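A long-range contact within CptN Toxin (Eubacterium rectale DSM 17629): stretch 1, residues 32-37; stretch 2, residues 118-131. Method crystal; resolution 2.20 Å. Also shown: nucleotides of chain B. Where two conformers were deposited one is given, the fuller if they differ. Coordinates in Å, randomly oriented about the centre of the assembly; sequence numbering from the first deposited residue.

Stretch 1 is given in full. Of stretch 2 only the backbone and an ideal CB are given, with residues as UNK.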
# COMPACT_ATOMS: atom_id res chain seq x y z
N HIS A 32 1.28 12.40 -25.24
CA HIS A 32 0.26 11.45 -24.87
C HIS A 32 0.86 10.42 -23.95
O HIS A 32 2.00 9.98 -24.13
CB HIS A 32 -0.29 10.73 -26.10
CG HIS A 32 -1.23 11.53 -26.93
ND1 HIS A 32 -0.79 12.47 -27.85
CD2 HIS A 32 -2.58 11.54 -27.00
CE1 HIS A 32 -1.83 13.04 -28.43
NE2 HIS A 32 -2.93 12.48 -27.94
N TYR A 33 0.07 9.96 -22.98
CA TYR A 33 0.53 9.02 -21.99
C TYR A 33 0.05 7.61 -22.32
O TYR A 33 -1.14 7.37 -22.50
CB TYR A 33 -0.04 9.44 -20.62
CG TYR A 33 0.27 8.53 -19.43
CD1 TYR A 33 1.53 8.50 -18.90
CD2 TYR A 33 -0.71 7.76 -18.82
CE1 TYR A 33 1.84 7.72 -17.81
CE2 TYR A 33 -0.44 7.00 -17.70
CZ TYR A 33 0.85 6.97 -17.21
OH TYR A 33 1.18 6.19 -16.13
N TYR A 34 0.95 6.65 -22.30
CA TYR A 34 0.61 5.27 -22.52
C TYR A 34 0.21 4.62 -21.19
O TYR A 34 1.06 4.32 -20.35
CB TYR A 34 1.80 4.51 -23.11
CG TYR A 34 1.61 2.99 -23.12
CD1 TYR A 34 0.37 2.42 -23.34
CD2 TYR A 34 2.69 2.15 -22.93
CE1 TYR A 34 0.21 1.03 -23.35
CE2 TYR A 34 2.56 0.78 -22.96
CZ TYR A 34 1.31 0.21 -23.15
OH TYR A 34 1.16 -1.17 -23.15
N CYS A 35 -1.08 4.38 -21.02
CA CYS A 35 -1.63 3.86 -19.78
C CYS A 35 -1.60 2.34 -19.59
O CYS A 35 -1.06 1.85 -18.60
CB CYS A 35 -3.05 4.35 -19.69
SG CYS A 35 -3.56 4.19 -18.00
N PHE A 36 -2.18 1.59 -20.51
CA PHE A 36 -2.11 0.13 -20.45
C PHE A 36 -2.47 -0.49 -21.76
O PHE A 36 -3.13 0.11 -22.57
CB PHE A 36 -3.03 -0.46 -19.37
CG PHE A 36 -4.40 0.16 -19.33
CD1 PHE A 36 -5.35 -0.11 -20.30
CD2 PHE A 36 -4.78 0.91 -18.27
CE1 PHE A 36 -6.63 0.43 -20.24
CE2 PHE A 36 -6.04 1.49 -18.21
CZ PHE A 36 -6.97 1.25 -19.20
N GLU A 37 -2.00 -1.71 -21.97
CA GLU A 37 -2.34 -2.48 -23.14
C GLU A 37 -3.77 -2.96 -23.02
O GLU A 37 -4.27 -3.18 -21.93
CB GLU A 37 -1.40 -3.68 -23.28
CG GLU A 37 -1.56 -4.42 -24.60
CD GLU A 37 -0.38 -5.31 -24.96
OE1 GLU A 37 0.48 -5.55 -24.07
OE2 GLU A 37 -0.30 -5.73 -26.14
N UNK A 118 1.46 7.86 -8.53
CA UNK A 118 0.64 8.69 -9.42
C UNK A 118 0.19 7.82 -10.60
O UNK A 118 -0.97 7.87 -10.98
CB UNK A 118 1.41 9.92 -9.90
N UNK A 119 1.09 7.01 -11.14
CA UNK A 119 0.74 6.15 -12.23
C UNK A 119 -0.41 5.23 -11.83
O UNK A 119 -1.32 4.97 -12.64
CB UNK A 119 1.96 5.34 -12.68
N UNK A 120 -0.32 4.68 -10.62
CA UNK A 120 -1.33 3.74 -10.13
C UNK A 120 -2.68 4.41 -10.00
O UNK A 120 -3.69 3.86 -10.41
CB UNK A 120 -0.91 3.15 -8.78
N UNK A 121 -2.70 5.62 -9.49
CA UNK A 121 -3.96 6.32 -9.37
C UNK A 121 -4.57 6.60 -10.76
O UNK A 121 -5.79 6.58 -10.93
CB UNK A 121 -3.76 7.62 -8.60
N UNK A 122 -3.73 6.96 -11.72
CA UNK A 122 -4.17 7.29 -13.06
C UNK A 122 -4.69 6.02 -13.74
O UNK A 122 -5.70 6.06 -14.41
CB UNK A 122 -3.03 7.92 -13.87
N UNK A 123 -3.99 4.92 -13.56
CA UNK A 123 -4.41 3.66 -14.13
C UNK A 123 -5.82 3.28 -13.60
O UNK A 123 -6.68 2.84 -14.36
CB UNK A 123 -3.39 2.57 -13.80
N UNK A 124 -6.05 3.48 -12.31
CA UNK A 124 -7.35 3.14 -11.76
C UNK A 124 -8.41 4.01 -12.33
O UNK A 124 -9.53 3.53 -12.60
CB UNK A 124 -7.35 3.25 -10.23
N UNK A 125 -8.12 5.28 -12.45
CA UNK A 125 -9.11 6.21 -12.96
C UNK A 125 -9.45 5.83 -14.39
O UNK A 125 -10.60 5.90 -14.80
CB UNK A 125 -8.61 7.65 -12.88
N UNK A 126 -8.44 5.40 -15.13
CA UNK A 126 -8.60 5.10 -16.53
C UNK A 126 -9.41 3.85 -16.75
O UNK A 126 -10.14 3.74 -17.73
CB UNK A 126 -7.23 4.96 -17.20
N UNK A 127 -9.24 2.87 -15.88
CA UNK A 127 -10.01 1.62 -15.98
C UNK A 127 -11.47 1.90 -15.71
O UNK A 127 -12.35 1.35 -16.35
CB UNK A 127 -9.48 0.56 -15.01
N UNK A 128 -11.72 2.75 -14.73
CA UNK A 128 -13.04 3.15 -14.41
C UNK A 128 -13.68 3.95 -15.58
O UNK A 128 -14.81 3.68 -15.99
CB UNK A 128 -13.02 3.97 -13.12
N UNK A 129 -12.97 4.94 -16.09
CA UNK A 129 -13.50 5.75 -17.15
C UNK A 129 -13.78 4.90 -18.39
O UNK A 129 -14.82 5.02 -19.02
CB UNK A 129 -12.53 6.89 -17.48
N UNK A 130 -12.83 4.05 -18.76
CA UNK A 130 -13.03 3.20 -19.91
C UNK A 130 -14.24 2.27 -19.70
O UNK A 130 -14.99 1.98 -20.64
CB UNK A 130 -11.76 2.39 -20.19
N UNK A 131 -14.42 1.80 -18.47
CA UNK A 131 -15.54 0.91 -18.17
C UNK A 131 -16.86 1.60 -18.39
O UNK A 131 -17.80 1.02 -18.92
CB UNK A 131 -15.46 0.40 -16.73
P U B 26 -10.75 -4.47 -15.83
OP1 U B 26 -9.86 -5.33 -16.64
OP2 U B 26 -10.48 -3.02 -15.64
O5' U B 26 -12.26 -4.44 -16.35
C5' U B 26 -12.95 -5.67 -16.72
C4' U B 26 -14.30 -5.34 -17.31
O4' U B 26 -15.04 -4.53 -16.35
C3' U B 26 -14.26 -4.53 -18.60
O3' U B 26 -15.37 -4.90 -19.39
C2' U B 26 -14.47 -3.10 -18.11
O2' U B 26 -15.02 -2.19 -19.03
C1' U B 26 -15.45 -3.32 -16.95
N1 U B 26 -15.38 -2.26 -15.94
C2 U B 26 -16.48 -1.45 -15.76
O2 U B 26 -17.50 -1.59 -16.42
N3 U B 26 -16.33 -0.47 -14.82
C4 U B 26 -15.22 -0.21 -14.05
O4 U B 26 -15.24 0.72 -13.23
C5 U B 26 -14.13 -1.10 -14.26
C6 U B 26 -14.24 -2.05 -15.20
P G B 24 -8.91 0.48 -4.33
OP1 G B 24 -7.60 0.92 -3.77
OP2 G B 24 -10.03 1.46 -4.45
O5' G B 24 -8.89 0.01 -5.84
C5' G B 24 -8.21 -1.15 -6.28
C4' G B 24 -9.19 -2.25 -6.65
O4' G B 24 -10.43 -2.17 -5.88
C3' G B 24 -9.71 -2.35 -8.07
O3' G B 24 -8.76 -2.89 -8.98
C2' G B 24 -10.81 -3.38 -7.88
O2' G B 24 -10.22 -4.64 -7.65
C1' G B 24 -11.42 -2.93 -6.55
N9 G B 24 -12.64 -2.12 -6.65
C8 G B 24 -12.84 -0.85 -6.16
N7 G B 24 -14.05 -0.41 -6.37
C5 G B 24 -14.70 -1.47 -6.99
C6 G B 24 -16.04 -1.59 -7.46
O6 G B 24 -16.95 -0.76 -7.39
N1 G B 24 -16.26 -2.82 -8.07
C2 G B 24 -15.33 -3.82 -8.19
N2 G B 24 -15.73 -4.92 -8.81
N3 G B 24 -14.07 -3.71 -7.79
C4 G B 24 -13.83 -2.53 -7.19
P U B 6 -22.71 12.87 -14.06
OP1 U B 6 -23.81 12.31 -13.26
OP2 U B 6 -21.94 14.03 -13.55
O5' U B 6 -21.74 11.65 -14.40
C5' U B 6 -22.29 10.43 -14.94
C4' U B 6 -21.87 9.25 -14.09
O4' U B 6 -20.41 9.16 -14.11
C3' U B 6 -22.25 9.30 -12.61
O3' U B 6 -22.41 7.97 -12.14
C2' U B 6 -20.99 9.87 -11.98
O2' U B 6 -20.90 9.63 -10.59
C1' U B 6 -19.91 9.15 -12.79
N1 U B 6 -18.60 9.82 -12.77
C2 U B 6 -17.57 9.19 -12.11
O2 U B 6 -17.65 8.06 -11.67
N3 U B 6 -16.39 9.90 -12.07
C4 U B 6 -16.16 11.16 -12.58
O4 U B 6 -15.04 11.66 -12.49
C5 U B 6 -17.29 11.75 -13.22
C6 U B 6 -18.45 11.08 -13.28

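Helix 118-131 crosses strand 32-37 at 64°, the axes 8.8 Å apart at their closest, so only part of its surface can meet Y33, C35 and F36.

Position 118 points sideways, with nothing of the strand near its CB; stretch 1 barely restricts the choice, and the residue is A118. At 119 the ideal CB already lies 3.6 Å from Y33 OH, which favours a small residue. A119 fits, its CB 3.7 Å from Y33 OH. Positions 120 and 121 meet no strand atom, so polar side chains are acceptable; they are K120 and E121.

Position 122 points toward the strand, its ideal CB 4.7 Å from Y33 CE2. Leucine, isoleucine, valine or methionine could all cover this carbon surface. I122 does so, its CG2 3.8 Å from Y33 CE2.

Position 123 is where the backbones come nearest, its CA 6.3 Å from the CA of C35. CA-to-CB points sideways, yet the Y33 hydroxyl is a possible donor within reach of a longer side chain, so glutamate or glutamine would be plausible. The residue is E123. Its end turns inward, bringing OE1 3.0 Å from Y33 OH, at the edge of the ring; whether the hydroxyl proton is given to OE1 is not settled. The other oxygen, OE2, lies 2.8 Å from C35 O, but these are two acceptors and form no hydrogen bond.

Positions 124 and 125 turn from the strand or lie beyond its reach, so polar chains are acceptable; they are Q124 and K125.

At 126 CB points toward the strand, and the ideal CB is 3.8 Å from both F36 CE2 and C35 SG. Such close quarters suit alanine, and A126 packs its methyl against both.

Position 127 starts sideways, but one face of the F36 ring lies within reach, and a phosphate of U26 is nearby. A long side chain with a flat cationic end could serve both. R127 lays its guanidinium on F36, the planes at 15° and CZ 4.3 Å from the ring centroid, a cation-pi stack, while OP2 of U26 sits at the guanidinium edge.

Position 128 is out of reach of stretch 1 but near chain B, so a long polar or basic chain would suit; K128 makes a weak hydrogen bond from NZ to O2 of U6, 2.9 Å. Position 129 is out of reach of the strand, which leaves the choice open; it is V129.

Position 130 points toward F36, with room for a branched aliphatic chain; L130 CD2 reaches the ring edge, 4.2 Å from F36 CE1. At 131 an ideal CB would lie 2.3 Å from N3 of U26, a clash that glycine avoids: G131.

Stretch 2, residues 118-131: AAKEIEQKARKVLG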
# COMPACT_ATOMS: atom_id res chain seq x y z
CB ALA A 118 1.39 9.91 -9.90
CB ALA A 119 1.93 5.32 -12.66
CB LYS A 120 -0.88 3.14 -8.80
CG LYS A 120 -1.88 2.19 -8.21
CD LYS A 120 -1.38 1.64 -6.87
CE LYS A 120 -2.55 1.30 -5.94
NZ LYS A 120 -2.13 0.41 -4.84
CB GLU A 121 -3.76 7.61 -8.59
CG GLU A 121 -5.01 8.05 -7.85
CD GLU A 121 -4.88 9.39 -7.14
OE1 GLU A 121 -3.71 9.84 -6.88
OE2 GLU A 121 -5.94 10.00 -6.88
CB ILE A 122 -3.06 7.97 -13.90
CG1 ILE A 122 -2.98 9.46 -13.48
CG2 ILE A 122 -3.37 7.91 -15.40
CD1 ILE A 122 -1.69 10.14 -13.87
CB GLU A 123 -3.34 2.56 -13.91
CG GLU A 123 -2.44 2.26 -15.15
CD GLU A 123 -1.18 3.19 -15.47
OE1 GLU A 123 -1.12 4.48 -15.25
OE2 GLU A 123 -0.20 2.57 -16.02
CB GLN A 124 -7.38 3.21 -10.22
CG GLN A 124 -6.65 2.03 -9.58
CD GLN A 124 -6.52 2.12 -8.04
OE1 GLN A 124 -7.14 2.98 -7.39
NE2 GLN A 124 -5.75 1.21 -7.46
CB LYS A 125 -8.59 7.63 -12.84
CG LYS A 125 -8.68 8.14 -11.44
CD LYS A 125 -8.18 9.56 -11.30
CE LYS A 125 -8.19 10.02 -9.85
NZ LYS A 125 -8.26 11.49 -9.78
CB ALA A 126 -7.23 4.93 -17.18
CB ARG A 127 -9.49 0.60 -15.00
CG ARG A 127 -8.17 0.01 -15.46
CD ARG A 127 -7.69 -1.13 -14.52
NE ARG A 127 -6.35 -1.56 -14.94
CZ ARG A 127 -6.10 -2.24 -16.06
NH1 ARG A 127 -7.07 -2.63 -16.88
NH2 ARG A 127 -4.84 -2.52 -16.37
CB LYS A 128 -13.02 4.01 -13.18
CG LYS A 128 -14.39 4.46 -12.74
CD LYS A 128 -14.40 5.12 -11.38
CE LYS A 128 -15.79 5.70 -11.08
NZ LYS A 128 -15.86 6.59 -9.87
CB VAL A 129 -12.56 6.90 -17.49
CG1 VAL A 129 -12.89 7.45 -18.87
CG2 VAL A 129 -12.66 7.97 -16.44
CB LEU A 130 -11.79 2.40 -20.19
CG LEU A 130 -11.89 1.45 -21.38
CD1 LEU A 130 -12.24 2.24 -22.62
CD2 LEU A 130 -10.58 0.69 -21.54
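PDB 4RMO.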